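Local coordinates for acyl-CoA dehydrogenase (Thermus thermophilus, PDB 2Z1Q), which probably oxidises saturated acyl-CoA thioesters to their 2,3-dehydroacyl-CoA counterparts, with FAD as the redox cofactor, at residues 391-394 with 395-398; 503-506 with 507-511; 132-135 with 136-139; 524-527 with 528-531. All blocks are in the same frame, centred on the assembly; numbering follows the deposited sequence.

Contact 1 of 4, residues 391-394 with 395-398; sequences ARIN and RIFE. With FAD (flavin-adenine dinucleotide), chain D.
Ile393 lies over one face of the Phe397 ring, its CG1 3.5 Å from the ring centroid and 15° off the normal, a CH-pi contact. Both side chains belong to the FAD pocket and meet the dimethylbenzene end of the flavin: Phe397 turns an edge to it, CE1 3.5 Å from FAD C7, while the tip of Ile393 brings CD1 to 3.4 Å from the methyl carbon FAD C8M. With CG1 anti to the backbone N (chi1 -166°), Ile393 reaches ring and cofactor with one branch, and CG2 adds a second touch on Phe397 CE2. An alanine in place of Phe397 would probably leave Ile393 CG1 without its aromatic face and open a gap beside FAD C7. Behind this shell the chain turns sharply at the end of helix 383-392. Ile393 O receives two amides, Ile396 N at 2.9 Å, from above the carbonyl plane, and Phe397 N at 3.1 Å, closer to the C=O direction; the pair fixes where Phe397 starts. On the far side of the turn, the guanidinium of Arg392 lies flat on that of Arg395, with centres 3.6 Å apart and planes 21° from parallel. Their NH1 atoms share a salt-bridge partner, Asp367 of the second subunit, and Arg395 also pairs with Asp363 of its own chain. These carboxylates probably offset the two stacked positive charges, so that one short turn joins an apolar wall of the flavin site to a charged patch at the subunit interface.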
loop_
_atom_site.group_PDB
_atom_site.type_symbol
_atom_site.label_atom_id
_atom_site.label_comp_id
_atom_site.label_asym_id
_atom_site.label_seq_id
_atom_site.Cartn_x
_atom_site.Cartn_y
_atom_site.Cartn_z
ATOM N N ALA B 391 -7.157 5.917 -4.223
ATOM C CA ALA B 391 -5.879 5.815 -4.924
ATOM C C ALA B 391 -5.590 4.470 -5.558
ATOM O O ALA B 391 -5.051 4.395 -6.658
ATOM C CB ALA B 391 -4.752 6.169 -3.978
ATOM N N ARG B 392 -5.954 3.419 -4.836
ATOM C CA ARG B 392 -5.707 2.042 -5.248
ATOM C C ARG B 392 -6.020 1.707 -6.722
ATOM O O ARG B 392 -5.277 0.953 -7.365
ATOM C CB ARG B 392 -6.484 1.093 -4.314
ATOM C CG ARG B 392 -5.714 -0.161 -3.911
ATOM C CD ARG B 392 -5.036 -0.698 -5.118
ATOM N NE ARG B 392 -3.977 -1.667 -4.912
ATOM C CZ ARG B 392 -3.231 -2.084 -5.925
ATOM N NH1 ARG B 392 -2.263 -2.978 -5.752
ATOM N NH2 ARG B 392 -3.449 -1.565 -7.122
ATOM N N ILE B 393 -7.099 2.263 -7.263
ATOM C CA ILE B 393 -7.481 1.968 -8.648
ATOM C C ILE B 393 -6.486 2.469 -9.701
ATOM O O ILE B 393 -6.359 1.889 -10.779
ATOM C CB ILE B 393 -8.892 2.554 -8.955
ATOM C CG1 ILE B 393 -9.437 1.967 -10.262
ATOM C CG2 ILE B 393 -8.823 4.076 -9.046
ATOM C CD1 ILE B 393 -9.574 0.448 -10.250
ATOM N N ASN B 394 -5.747 3.520 -9.379
ATOM C CA ASN B 394 -4.805 4.093 -10.331
ATOM C C ASN B 394 -3.731 3.220 -10.953
ATOM O O ASN B 394 -3.399 3.409 -12.119
ATOM C CB ASN B 394 -4.206 5.350 -9.724
ATOM C CG ASN B 394 -5.257 6.407 -9.526
ATOM O OD1 ASN B 394 -5.977 6.748 -10.466
ATOM N ND2 ASN B 394 -5.380 6.913 -8.308
ATOM N N ARG B 395 -3.207 2.257 -10.202
ATOM C CA ARG B 395 -2.185 1.354 -10.728
ATOM C C ARG B 395 -2.802 0.328 -11.684
ATOM O O ARG B 395 -2.099 -0.511 -12.255
ATOM C CB ARG B 395 -1.474 0.650 -9.571
ATOM C CG ARG B 395 -0.606 1.585 -8.724
ATOM C CD ARG B 395 -0.506 1.085 -7.276
ATOM N NE ARG B 395 0.145 -0.219 -7.167
ATOM C CZ ARG B 395 0.179 -0.945 -6.052
ATOM N NH1 ARG B 395 -0.395 -0.510 -4.946
ATOM N NH2 ARG B 395 0.793 -2.120 -6.050
ATOM N N ILE B 396 -4.119 0.400 -11.856
ATOM C CA ILE B 396 -4.828 -0.514 -12.757
ATOM C C ILE B 396 -5.338 0.210 -14.005
ATOM O O ILE B 396 -5.217 -0.315 -15.119
ATOM C CB ILE B 396 -5.982 -1.189 -12.015
ATOM C CG1 ILE B 396 -5.388 -2.004 -10.873
ATOM C CG2 ILE B 396 -6.800 -2.084 -12.950
ATOM C CD1 ILE B 396 -6.401 -2.646 -10.015
ATOM N N PHE B 397 -5.877 1.417 -13.811
ATOM C CA PHE B 397 -6.388 2.285 -14.878
ATOM C C PHE B 397 -5.347 2.575 -15.965
ATOM O O PHE B 397 -4.146 2.578 -15.706
ATOM C CB PHE B 397 -6.807 3.657 -14.317
ATOM C CG PHE B 397 -8.196 3.698 -13.723
ATOM C CD1 PHE B 397 -9.127 2.722 -14.033
ATOM C CD2 PHE B 397 -8.582 4.755 -12.897
ATOM C CE1 PHE B 397 -10.421 2.798 -13.538
ATOM C CE2 PHE B 397 -9.880 4.839 -12.396
ATOM C CZ PHE B 397 -10.802 3.865 -12.714
ATOM N N GLU B 398 -5.831 2.862 -17.172
ATOM C CA GLU B 398 -4.966 3.203 -18.305
ATOM C C GLU B 398 -3.904 2.139 -18.523
ATOM O O GLU B 398 -2.765 2.452 -18.871
ATOM C CB GLU B 398 -4.254 4.541 -18.045
ATOM C CG GLU B 398 -5.147 5.648 -17.505
ATOM C CD GLU B 398 -6.227 6.060 -18.487
ATOM O OE1 GLU B 398 -7.282 6.547 -18.029
ATOM O OE2 GLU B 398 -6.029 5.909 -19.713
HETATM P PA FAD D . -6.862 -8.932 -14.940
HETATM O O1A FAD D . -7.483 -8.097 -13.943
HETATM O O2A FAD D . -7.650 -9.619 -16.148
HETATM O O5B FAD D . -5.325 -8.727 -15.156
HETATM C C5B FAD D . -4.602 -9.366 -14.104
HETATM C C4B FAD D . -3.192 -9.167 -14.612
HETATM O O4B FAD D . -2.844 -8.268 -15.588
HETATM C C3B FAD D . -1.940 -9.391 -13.649
HETATM O O3B FAD D . -1.667 -10.789 -13.489
HETATM C C2B FAD D . -0.949 -8.595 -14.594
HETATM O O2B FAD D . 0.431 -8.963 -14.511
HETATM C C1B FAD D . -1.728 -9.056 -15.792
HETATM N N9A FAD D . -1.220 -9.061 -17.131
HETATM C C8A FAD D . -2.042 -8.866 -18.203
HETATM N N7A FAD D . -1.380 -8.956 -19.296
HETATM C C5A FAD D . -0.082 -9.192 -19.010
HETATM C C6A FAD D . 1.097 -9.387 -19.791
HETATM N N6A FAD D . 1.018 -9.329 -21.167
HETATM N N1A FAD D . 2.267 -9.619 -19.135
HETATM C C2A FAD D . 2.333 -9.696 -17.809
HETATM N N3A FAD D . 1.253 -9.530 -17.073
HETATM C C4A FAD D . 0.038 -9.285 -17.592
HETATM N N1 FAD D . -13.241 -0.079 -18.920
HETATM C C2 FAD D . -13.710 0.620 -19.976
HETATM O O2 FAD D . -13.638 0.114 -21.084
HETATM N N3 FAD D . -14.275 1.848 -19.856
HETATM C C4 FAD D . -14.414 2.477 -18.638
HETATM O O4 FAD D . -14.922 3.567 -18.538
HETATM C C4X FAD D . -13.935 1.756 -17.433
HETATM N N5 FAD D . -14.053 2.259 -16.193
HETATM C C5X FAD D . -13.647 1.556 -15.104
HETATM C C6 FAD D . -13.834 2.073 -13.772
HETATM C C7 FAD D . -13.445 1.304 -12.662
HETATM C C7M FAD D . -13.671 1.846 -11.264
HETATM C C8 FAD D . -12.845 0.017 -12.846
HETATM C C8M FAD D . -12.421 -0.845 -11.679
HETATM C C9 FAD D . -12.651 -0.480 -14.116
HETATM C C9A FAD D . -13.049 0.264 -15.268
HETATM N N10 FAD D . -12.878 -0.287 -16.558
HETATM C C10 FAD D . -13.319 0.408 -17.666
HETATM C "C1'" FAD D . -12.279 -1.596 -16.617
HETATM C "C2'" FAD D . -10.788 -1.616 -16.984
HETATM O "O2'" FAD D . -10.580 -1.146 -18.308
HETATM C "C3'" FAD D . -10.467 -3.066 -16.813
HETATM O "O3'" FAD D . -10.695 -3.393 -15.413
HETATM C "C4'" FAD D . -9.047 -3.455 -17.116
HETATM O "O4'" FAD D . -8.666 -3.219 -18.474
HETATM C "C5'" FAD D . -9.071 -4.893 -16.741
HETATM O "O5'" FAD D . -7.894 -5.520 -16.847
HETATM P P FAD D . -8.281 -6.875 -16.081
HETATM O O1P FAD D . -8.853 -6.488 -14.764
HETATM O O2P FAD D . -9.392 -7.718 -16.920
HETATM O O3P FAD D . -6.842 -7.632 -15.924
#

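Contact 2 of 4, residues 503-506 with 507-511; sequences GGLA and PVLAR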
loop_
_atom_site.group_PDB
_atom_site.type_symbol
_atom_site.label_atom_id
_atom_site.label_comp_id
_atom_site.label_asym_id
_atom_site.label_seq_id
_atom_site.Cartn_x
_atom_site.Cartn_y
_atom_site.Cartn_z
ATOM N N GLY B 503 15.411 26.585 -8.167
ATOM C CA GLY B 503 16.246 26.906 -7.025
ATOM C C GLY B 503 15.515 26.732 -5.707
ATOM O O GLY B 503 14.363 26.291 -5.660
ATOM N N GLY B 504 16.194 27.078 -4.620
ATOM C CA GLY B 504 15.591 26.962 -3.307
ATOM C C GLY B 504 15.539 25.540 -2.795
ATOM O O GLY B 504 16.546 24.826 -2.792
ATOM N N LEU B 505 14.358 25.118 -2.357
ATOM C CA LEU B 505 14.183 23.774 -1.828
ATOM C C LEU B 505 14.253 22.756 -2.961
ATOM O O LEU B 505 14.597 21.588 -2.738
ATOM C CB LEU B 505 12.843 23.672 -1.098
ATOM C CG LEU B 505 12.712 22.761 0.132
ATOM C CD1 LEU B 505 13.055 21.336 -0.229
ATOM C CD2 LEU B 505 13.627 23.251 1.237
ATOM N N ALA B 506 13.947 23.195 -4.178
ATOM C CA ALA B 506 13.967 22.305 -5.336
ATOM C C ALA B 506 15.197 21.379 -5.376
ATOM O O ALA B 506 15.049 20.164 -5.493
ATOM C CB ALA B 506 13.869 23.108 -6.631
ATOM N N PRO B 507 16.419 21.937 -5.278
ATOM C CA PRO B 507 17.618 21.092 -5.311
ATOM C C PRO B 507 17.600 19.983 -4.258
ATOM O O PRO B 507 17.995 18.845 -4.523
ATOM C CB PRO B 507 18.755 22.087 -5.065
ATOM C CG PRO B 507 18.235 23.341 -5.678
ATOM C CD PRO B 507 16.790 23.366 -5.233
ATOM N N VAL B 508 17.148 20.326 -3.059
ATOM C CA VAL B 508 17.077 19.373 -1.964
ATOM C C VAL B 508 16.143 18.208 -2.307
ATOM O O VAL B 508 16.467 17.047 -2.054
ATOM C CB VAL B 508 16.570 20.068 -0.680
ATOM C CG1 VAL B 508 16.464 19.070 0.467
ATOM C CG2 VAL B 508 17.510 21.219 -0.308
ATOM N N LEU B 509 14.990 18.519 -2.896
ATOM C CA LEU B 509 14.024 17.486 -3.248
ATOM C C LEU B 509 14.556 16.623 -4.363
ATOM O O LEU B 509 14.358 15.404 -4.375
ATOM C CB LEU B 509 12.696 18.112 -3.670
ATOM C CG LEU B 509 11.987 18.909 -2.572
ATOM C CD1 LEU B 509 10.687 19.448 -3.137
ATOM C CD2 LEU B 509 11.723 18.036 -1.342
ATOM N N ALA B 510 15.249 17.264 -5.294
ATOM C CA ALA B 510 15.818 16.558 -6.422
ATOM C C ALA B 510 16.919 15.601 -5.957
ATOM O O ALA B 510 17.032 14.490 -6.464
ATOM C CB ALA B 510 16.370 17.551 -7.421
ATOM N N ARG B 511 17.712 16.040 -4.983
ATOM C CA ARG B 511 18.828 15.239 -4.465
ATOM C C ARG B 511 18.328 14.010 -3.701
ATOM O O ARG B 511 18.882 12.920 -3.825
ATOM C CB ARG B 511 19.727 16.124 -3.575
ATOM C CG ARG B 511 21.052 15.507 -3.128
ATOM C CD ARG B 511 21.965 16.567 -2.503
ATOM N NE ARG B 511 22.228 17.642 -3.456
ATOM C CZ ARG B 511 21.884 18.914 -3.277
ATOM N NH1 ARG B 511 22.163 19.810 -4.215
ATOM N NH2 ARG B 511 21.271 19.292 -2.160
#
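Pro507 presses its ring on the residue before it, CD standing 3.2 Å from Ala506 CB, tighter than ordinary van der Waals contact. That closeness restricts the backbone of Ala506, which is helical here, and it falls in the first turn of helix 505-528, where a residue without an N-H gives up little. A glycine at Pro507 would probably uncover Ala506 CB and leave the first turn freer to change its backbone angles. Val508 follows, its N bound only weakly to Leu505 O at 2.9 Å, while its CB takes the end of Leu505, CD1, at 3.8 Å. The setting is a short connection between two helices: Gly503 leaves helix 476-502 with positive phi, Gly504 keeps that sign, and helix 505-528 starts at once, so that Ala506, Pro507 and Ala510 can all rest on Ala499 of the preceding helix. Leu509 closes the first regular bond, its N 3.1 Å from Leu505 O. With CG anti to its carbonyl carbon (chi1 -63°), Leu509 crosses Leu505 at a slant and meets CD1 with its CG at 3.5 Å; outward it packs on Tyr314 and Ala310 of helix 300-331 and on Ala563 of helix 556-570. Ala510 repeats the helical bond, N to Ala506 O at 2.9 Å, and sets its CB near the same oxygen. Arg511 donates its backbone N to Pro507 O, and Pro507 O lies over the centre of one face of the Arg511 guanidinium, 4.0 Å from its plane, while NE forms a salt bridge with Glu446.

Contact 3 of 4, residues 132-135 with 136-139; sequences KYLP and KLAS
Leu134 O accepts the amide of Ala138 at 2.8 Å, the shortest regular bond of the brief helix 134-139, and Ala138 CB settles beside the same oxygen. One residue earlier Tyr133, at the N-cap position, gives its carbonyl to Leu137: N to O is 3.2 Å, with the donor in the carbonyl plane, and Leu137 CG packs at 3.3 Å against that Tyr133 O. The leucines touch more lightly, Leu134 CD1 being 4.4 Å from Leu137 CD1, and both turn to Leu121 of helix 119-124. Lys136 bends at its last torsion (chi4 67°), which folds NZ back to within 3.5 Å of Lys132 O; its positive end also makes a cation-pi contact with Trp142. The aliphatic part of Lys132 lies on the tyrosine before the helix, CD 3.3 Å above the plane of the Tyr133 ring and over its centre. At the last turn Ser139 N bonds weakly to Pro135 O. The Ser139 hydroxyl, placed by chi1 of 57° between backbone N and carbonyl carbon, lies over the helix end, OG 3.0 Å from Pro135 O and 2.8 Å from Lys136 O. It thus lies beside the carbonyls of the last turn, while Lys132 O and the indole of Trp142 are both near the Lys136 ammonium group, an environment likely to favour its positive charge.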
loop_
_atom_site.group_PDB
_atom_site.type_symbol
_atom_site.label_atom_id
_atom_site.label_comp_id
_atom_site.label_asym_id
_atom_site.label_seq_id
_atom_site.Cartn_x
_atom_site.Cartn_y
_atom_site.Cartn_z
ATOM N N LYS B 132 -23.258 16.470 -34.620
ATOM C CA LYS B 132 -24.450 16.111 -33.879
ATOM C C LYS B 132 -24.170 15.396 -32.569
ATOM O O LYS B 132 -25.085 14.858 -31.952
ATOM C CB LYS B 132 -25.356 15.247 -34.750
ATOM C CG LYS B 132 -24.871 13.825 -34.928
ATOM C CD LYS B 132 -25.796 12.838 -34.223
ATOM C CE LYS B 132 -27.209 12.867 -34.793
ATOM N NZ LYS B 132 -28.072 11.793 -34.209
ATOM N N TYR B 133 -22.912 15.388 -32.143
ATOM C CA TYR B 133 -22.550 14.727 -30.895
ATOM C C TYR B 133 -21.587 15.545 -30.053
ATOM O O TYR B 133 -21.858 15.818 -28.884
ATOM C CB TYR B 133 -21.937 13.348 -31.179
ATOM C CG TYR B 133 -22.941 12.270 -31.535
ATOM C CD1 TYR B 133 -22.713 11.399 -32.597
ATOM C CD2 TYR B 133 -24.126 12.127 -30.812
ATOM C CE1 TYR B 133 -23.636 10.421 -32.940
ATOM C CE2 TYR B 133 -25.060 11.145 -31.145
ATOM C CZ TYR B 133 -24.808 10.300 -32.212
ATOM O OH TYR B 133 -25.740 9.357 -32.577
ATOM N N LEU B 134 -20.472 15.946 -30.656
ATOM C CA LEU B 134 -19.446 16.720 -29.963
ATOM C C LEU B 134 -19.959 17.976 -29.263
ATOM O O LEU B 134 -19.554 18.281 -28.139
ATOM C CB LEU B 134 -18.333 17.087 -30.946
ATOM C CG LEU B 134 -16.890 16.841 -30.495
ATOM C CD1 LEU B 134 -16.739 15.429 -29.937
ATOM C CD2 LEU B 134 -15.960 17.055 -31.683
ATOM N N PRO B 135 -20.859 18.728 -29.911
ATOM C CA PRO B 135 -21.358 19.937 -29.243
ATOM C C PRO B 135 -22.004 19.636 -27.886
ATOM O O PRO B 135 -21.756 20.335 -26.906
ATOM C CB PRO B 135 -22.337 20.517 -30.274
ATOM C CG PRO B 135 -21.704 20.097 -31.590
ATOM C CD PRO B 135 -21.319 18.657 -31.308
ATOM N N LYS B 136 -22.821 18.593 -27.814
ATOM C CA LYS B 136 -23.470 18.248 -26.552
ATOM C C LYS B 136 -22.459 17.759 -25.510
ATOM O O LYS B 136 -22.558 18.092 -24.326
ATOM C CB LYS B 136 -24.524 17.170 -26.778
ATOM C CG LYS B 136 -25.629 17.556 -27.742
ATOM C CD LYS B 136 -26.677 16.448 -27.759
ATOM C CE LYS B 136 -27.837 16.740 -28.698
ATOM N NZ LYS B 136 -27.452 16.749 -30.138
ATOM N N LEU B 137 -21.488 16.970 -25.957
ATOM C CA LEU B 137 -20.471 16.454 -25.051
ATOM C C LEU B 137 -19.620 17.590 -24.506
ATOM O O LEU B 137 -19.253 17.587 -23.337
ATOM C CB LEU B 137 -19.578 15.447 -25.773
ATOM C CG LEU B 137 -20.299 14.261 -26.415
ATOM C CD1 LEU B 137 -19.274 13.347 -27.063
ATOM C CD2 LEU B 137 -21.100 13.499 -25.370
ATOM N N ALA B 138 -19.328 18.566 -25.361
ATOM C CA ALA B 138 -18.498 19.706 -24.965
ATOM C C ALA B 138 -19.199 20.653 -24.013
ATOM O O ALA B 138 -18.555 21.354 -23.232
ATOM C CB ALA B 138 -18.039 20.468 -26.200
ATOM N N SER B 139 -20.522 20.671 -24.072
ATOM C CA SER B 139 -21.313 21.538 -23.218
ATOM C C SER B 139 -21.687 20.851 -21.908
ATOM O O SER B 139 -21.944 21.518 -20.907
ATOM C CB SER B 139 -22.592 21.929 -23.944
ATOM O OG SER B 139 -23.301 20.761 -24.312
#

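Contact 4 of 4, residues 524-527 with 528-531; sequences GALS and VLPR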
loop_
_atom_site.group_PDB
_atom_site.type_symbol
_atom_site.label_atom_id
_atom_site.label_comp_id
_atom_site.label_asym_id
_atom_site.label_seq_id
_atom_site.Cartn_x
_atom_site.Cartn_y
_atom_site.Cartn_z
ATOM N N GLY B 524 18.072 -3.205 -8.811
ATOM C CA GLY B 524 17.304 -3.753 -9.920
ATOM C C GLY B 524 18.146 -4.359 -11.035
ATOM O O GLY B 524 17.865 -5.477 -11.497
ATOM N N ALA B 525 19.167 -3.629 -11.487
ATOM C CA ALA B 525 20.027 -4.135 -12.558
ATOM C C ALA B 525 20.679 -5.437 -12.099
ATOM O O ALA B 525 20.710 -6.430 -12.828
ATOM C CB ALA B 525 21.108 -3.089 -12.927
ATOM N N LEU B 526 21.184 -5.442 -10.873
ATOM C CA LEU B 526 21.834 -6.632 -10.351
ATOM C C LEU B 526 20.887 -7.781 -10.039
ATOM O O LEU B 526 21.333 -8.914 -9.848
ATOM C CB LEU B 526 22.642 -6.285 -9.099
ATOM C CG LEU B 526 23.800 -5.319 -9.339
ATOM C CD1 LEU B 526 24.379 -4.864 -8.003
ATOM C CD2 LEU B 526 24.854 -5.999 -10.202
ATOM N N SER B 527 19.588 -7.505 -9.987
ATOM C CA SER B 527 18.626 -8.554 -9.684
ATOM C C SER B 527 18.164 -9.270 -10.949
ATOM O O SER B 527 17.524 -10.320 -10.873
ATOM C CB SER B 527 17.413 -7.978 -8.938
ATOM O OG SER B 527 16.627 -7.154 -9.783
ATOM N N VAL B 528 18.492 -8.704 -12.109
ATOM C CA VAL B 528 18.110 -9.322 -13.379
ATOM C C VAL B 528 19.290 -9.609 -14.294
ATOM O O VAL B 528 19.120 -10.173 -15.373
ATOM C CB VAL B 528 17.077 -8.457 -14.161
ATOM C CG1 VAL B 528 15.805 -8.307 -13.345
ATOM C CG2 VAL B 528 17.672 -7.096 -14.504
ATOM N N LEU B 529 20.489 -9.235 -13.869
ATOM C CA LEU B 529 21.680 -9.457 -14.679
ATOM C C LEU B 529 22.139 -10.921 -14.707
ATOM O O LEU B 529 22.500 -11.444 -15.765
ATOM C CB LEU B 529 22.799 -8.534 -14.196
ATOM C CG LEU B 529 23.289 -7.469 -15.189
ATOM C CD1 LEU B 529 22.286 -7.217 -16.312
ATOM C CD2 LEU B 529 23.552 -6.202 -14.414
ATOM N N PRO B 530 22.129 -11.598 -13.550
ATOM C CA PRO B 530 22.544 -13.005 -13.495
ATOM C C PRO B 530 21.719 -13.836 -14.481
ATOM O O PRO B 530 22.088 -14.971 -14.822
ATOM C CB PRO B 530 22.261 -13.389 -12.041
ATOM C CG PRO B 530 22.457 -12.093 -11.301
ATOM C CD PRO B 530 21.791 -11.089 -12.207
ATOM N N ARG B 531 20.608 -13.264 -14.950
ATOM C CA ARG B 531 19.715 -13.936 -15.894
ATOM C C ARG B 531 20.211 -13.798 -17.335
ATOM O O ARG B 531 19.857 -14.608 -18.209
ATOM C CB ARG B 531 18.300 -13.354 -15.786
ATOM C CG ARG B 531 17.273 -13.948 -16.747
ATOM C CD ARG B 531 16.826 -15.346 -16.336
ATOM N NE ARG B 531 15.683 -15.781 -17.135
ATOM C CZ ARG B 531 14.906 -16.828 -16.853
ATOM N NH1 ARG B 531 15.143 -17.574 -15.774
ATOM N NH2 ARG B 531 13.874 -17.120 -17.635
#
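Val528 N stands above the flat carbonyl group of Ala525, 63° out of its plane, and bonds to Ala525 O at 3.3 Å; a weak second bond runs from the same N to Gly524 O. Gly524 O takes Ser527 N at 3.1 Å and Ser527 OG at 2.7 Å, both from the same face of its carbonyl plane, the hydroxyl tilted 25° from that plane. A chi1 of 69° puts OG between the backbone N and carbonyl carbon of Ser527, from where it bends back over the turn. Carbon atoms pack against the same oxygens. Val528 CG2 touches Gly524 O at 3.4 Å, and Leu529 packs beside Ala525, its CD2 3.3 Å from Ala525 O and 4.2 Å from Ala525 CB. Leu529 also grazes Leu526 through their CD2 atoms, then packs on Val541, Tyr542 and Ala545 of helix 535-547 and on Val460 of helix 445-468. Pro530 sets CD 3.2 Å from Leu526 O, at the place where a helical amide would otherwise donate. Here helix 505-528 gives way to the loop before helix 535-547, against the second subunit, whose Leu556, Val557 and Gly554 receive Ser527, Val528 and Pro530. Arg531 NE forms a salt bridge with Glu475 of its own chain. The chemistry is that of a helix running out: bonds shift from four residues back to three, proline supplies no N-H, and the serine hydroxyl adds a donor to the Gly524 carbonyl of the last turn.

Contact 1 is the one at the cofactor, about 9 Å (centre to centre) from the middle of the chain, with Ile393 and Phe397 against the flavin. The other three stand near the periphery, and none touches another. Contacts 2 and 4 share helix 505-528, the first at its start and the second at its end, with centres about 31 Å apart. Contact 4 and contact 1 both reach the second subunit, although about 17 Å separates their nearest atoms. Contact 3, in the N-terminal domain, lies across the chain's centre from contacts 2 and 4; the Leu137 side chain is about 14 Å from a bound FAD.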